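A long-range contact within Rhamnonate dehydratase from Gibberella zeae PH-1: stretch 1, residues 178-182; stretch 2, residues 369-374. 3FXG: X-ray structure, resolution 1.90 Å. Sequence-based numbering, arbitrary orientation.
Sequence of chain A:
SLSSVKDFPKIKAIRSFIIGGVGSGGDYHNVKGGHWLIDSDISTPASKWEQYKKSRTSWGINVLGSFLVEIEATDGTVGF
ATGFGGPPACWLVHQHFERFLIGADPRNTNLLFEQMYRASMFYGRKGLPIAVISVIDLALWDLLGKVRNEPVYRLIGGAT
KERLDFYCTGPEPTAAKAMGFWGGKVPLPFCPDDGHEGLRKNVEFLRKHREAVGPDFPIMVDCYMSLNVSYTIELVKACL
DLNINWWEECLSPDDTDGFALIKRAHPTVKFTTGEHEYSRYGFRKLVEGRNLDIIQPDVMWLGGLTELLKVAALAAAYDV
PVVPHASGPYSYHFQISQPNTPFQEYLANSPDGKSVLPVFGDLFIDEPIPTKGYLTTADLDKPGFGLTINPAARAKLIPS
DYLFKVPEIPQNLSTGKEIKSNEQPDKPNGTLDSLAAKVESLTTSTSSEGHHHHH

Stretch 1 (178-182) AMGFW
Stretch 2 369-374: IPTKGY

The two stretches, 189 or more residues apart in sequence where they touch, meet where the end of a helix packs against a β turn. Stretch 1 leaves its helix at Gly180, whose positive phi (105/-1) closes a Schellman motif, and continues in extended form through Phe181 (-69/147) before Trp182 turns back to -76/-19. Stretch 2 contains a type I turn from Pro370 to Gly373. No direct hydrogen bond joins them; they bury 242 Å² against each other, both sides summed, through close backbone packing and one aromatic ring, and a water bridges them. The register is set by Phe181 and Gly373, whose CA atoms lie 4.1 Å apart.

Stretch 2 enters through Ile369 (-121/137; chi1 m, chi2 t), which lies beyond contact with stretch 1 but accepts a weak hydrogen bond through its O from Thr371 N at 2.9 Å. Pro370 (-79/62, C-gamma endo) is the first residue to touch the partner. Its ring meets the Phe181 side chain in an apolar contact, CG to Phe181 CE1 at 4.1 Å, while its carbonyl O lies only 3.2 Å from Phe181 CZ, in an oblique approach to the ring. That same oxygen accepts the hydrogen bond from Gly373 N, at 2.9 Å, that closes the turn.

Thr371 (-60/-26, chi1 m) and Lys372 (-105/11) form the turn's central pair. Both direct their CA-to-CB bonds away from stretch 1, so they present backbone rather than side chain to the helix end; the Lys372 chain extends as m, t, t, p. Met179 O is set closely against this backbone, 3.1 Å from Lys372 C and 3.3 Å from Lys372 CA, the latter a CA-H...O contact with an angle of 125° at the hydrogen. It also lies 3.4 Å from Thr371 O and 3.3 Å from Lys372 O, but these are pairs of acceptors and form no hydrogen bonds. The selenomethionine side chain of Met179 (-78/-7; m, t, m) starts sideways and its end leads away. Nearby, Gly180 CA packs 3.6 Å from Lys372 O. An ideal CB on Gly180 would fall 2.3 Å from that oxygen, so the close approach depends on glycine, as does the residue's own backbone conformation.

Gly373 (85/11) brings the turn against stretch 1. Its CA sits over one face of the Phe181 ring, 3.8 Å from the centroid and 13° off the normal, a CH-pi contact in which a polarized CH group meets the aromatic electrons. Phe181 reaches this position with chi1 at -69° (m) and chi2 at -85°, its side chain starting sideways and its end coming nearer. A CB on Gly373 would lie 2.4 Å from Gly180 O and 2.7 Å from Phe181 N, both clashes. One water spans the backbones, donating to Gly180 O at 3.1 Å and Gly373 O at 2.9 Å, thereby linking two carbonyls that could not bond each other. Beyond it, Tyr374 (-163/163; chi1 73°, chi2 86°) becomes extended and leaves the contact.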

# COMPACT_ATOMS: atom_id res chain seq x y z
N ALA A 178 -18.13 44.15 -2.81
CA ALA A 178 -18.58 45.41 -3.39
C ALA A 178 -17.75 45.83 -4.61
O ALA A 178 -18.29 46.38 -5.57
CB ALA A 178 -18.53 46.52 -2.33
N MSE A 179 -16.45 45.55 -4.57
CA MSE A 179 -15.56 45.92 -5.67
C MSE A 179 -15.63 45.01 -6.89
O MSE A 179 -15.03 45.30 -7.92
CB MSE A 179 -14.12 46.00 -5.18
CG MSE A 179 -13.89 47.09 -4.15
SE MSE A 179 -12.02 47.37 -3.78
CE MSE A 179 -11.80 46.05 -2.37
N GLY A 180 -16.36 43.90 -6.79
CA GLY A 180 -16.50 43.01 -7.92
C GLY A 180 -15.71 41.71 -7.89
O GLY A 180 -15.78 40.92 -8.83
N PHE A 181 -14.93 41.49 -6.83
CA PHE A 181 -14.16 40.25 -6.71
C PHE A 181 -15.15 39.11 -6.49
O PHE A 181 -16.20 39.31 -5.86
CB PHE A 181 -13.18 40.36 -5.54
CG PHE A 181 -12.06 41.34 -5.78
CD1 PHE A 181 -10.92 40.95 -6.47
CD2 PHE A 181 -12.18 42.66 -5.36
CE1 PHE A 181 -9.90 41.87 -6.73
CE2 PHE A 181 -11.17 43.59 -5.62
CZ PHE A 181 -10.02 43.19 -6.31
N TRP A 182 -14.84 37.92 -7.00
CA TRP A 182 -15.76 36.79 -6.86
C TRP A 182 -15.77 36.15 -5.48
O TRP A 182 -16.71 35.45 -5.12
CB TRP A 182 -15.49 35.71 -7.93
CG TRP A 182 -14.19 34.95 -7.82
CD1 TRP A 182 -13.02 35.20 -8.49
CD2 TRP A 182 -13.93 33.79 -7.00
NE1 TRP A 182 -12.07 34.27 -8.15
CE2 TRP A 182 -12.59 33.40 -7.24
CE3 TRP A 182 -14.70 33.05 -6.09
CZ2 TRP A 182 -12.01 32.30 -6.60
CZ3 TRP A 182 -14.12 31.95 -5.46
CH2 TRP A 182 -12.78 31.59 -5.72
N ILE A 369 -4.36 47.16 -12.42
CA ILE A 369 -4.98 46.77 -11.16
C ILE A 369 -6.45 46.38 -11.32
O ILE A 369 -7.21 47.04 -12.01
CB ILE A 369 -4.86 47.92 -10.13
CG1 ILE A 369 -3.38 48.19 -9.85
CG2 ILE A 369 -5.58 47.56 -8.84
CD1 ILE A 369 -3.13 49.43 -9.03
N PRO A 370 -6.86 45.28 -10.65
CA PRO A 370 -8.25 44.81 -10.73
C PRO A 370 -9.23 45.58 -9.86
O PRO A 370 -9.84 45.01 -8.95
CB PRO A 370 -8.12 43.34 -10.32
CG PRO A 370 -7.08 43.41 -9.26
CD PRO A 370 -6.04 44.35 -9.87
N THR A 371 -9.37 46.87 -10.14
CA THR A 371 -10.29 47.72 -9.38
C THR A 371 -11.74 47.22 -9.46
O THR A 371 -12.54 47.48 -8.56
CB THR A 371 -10.23 49.18 -9.90
OG1 THR A 371 -8.95 49.73 -9.60
CG2 THR A 371 -11.30 50.02 -9.23
N LYS A 372 -12.06 46.50 -10.53
CA LYS A 372 -13.40 45.96 -10.74
C LYS A 372 -13.45 44.45 -10.48
O LYS A 372 -14.43 43.79 -10.80
CB LYS A 372 -13.88 46.23 -12.16
CG LYS A 372 -13.96 47.70 -12.56
CD LYS A 372 -14.36 47.81 -14.03
CE LYS A 372 -14.42 49.26 -14.48
NZ LYS A 372 -13.10 49.94 -14.38
N GLY A 373 -12.37 43.91 -9.92
CA GLY A 373 -12.33 42.49 -9.62
C GLY A 373 -11.91 41.61 -10.78
O GLY A 373 -12.03 40.38 -10.71
N TYR A 374 -11.40 42.22 -11.85
CA TYR A 374 -10.95 41.46 -13.01
C TYR A 374 -10.04 42.30 -13.90
O TYR A 374 -9.99 43.52 -13.79
CB TYR A 374 -12.16 40.98 -13.83
CG TYR A 374 -12.86 42.08 -14.61
CD1 TYR A 374 -12.42 42.46 -15.88
CD2 TYR A 374 -13.93 42.78 -14.05
CE1 TYR A 374 -13.02 43.51 -16.57
CE2 TYR A 374 -14.54 43.83 -14.73
CZ TYR A 374 -14.08 44.19 -15.99
OH TYR A 374 -14.67 45.24 -16.65
O HOH W 1 -14.34 38.65 -10.32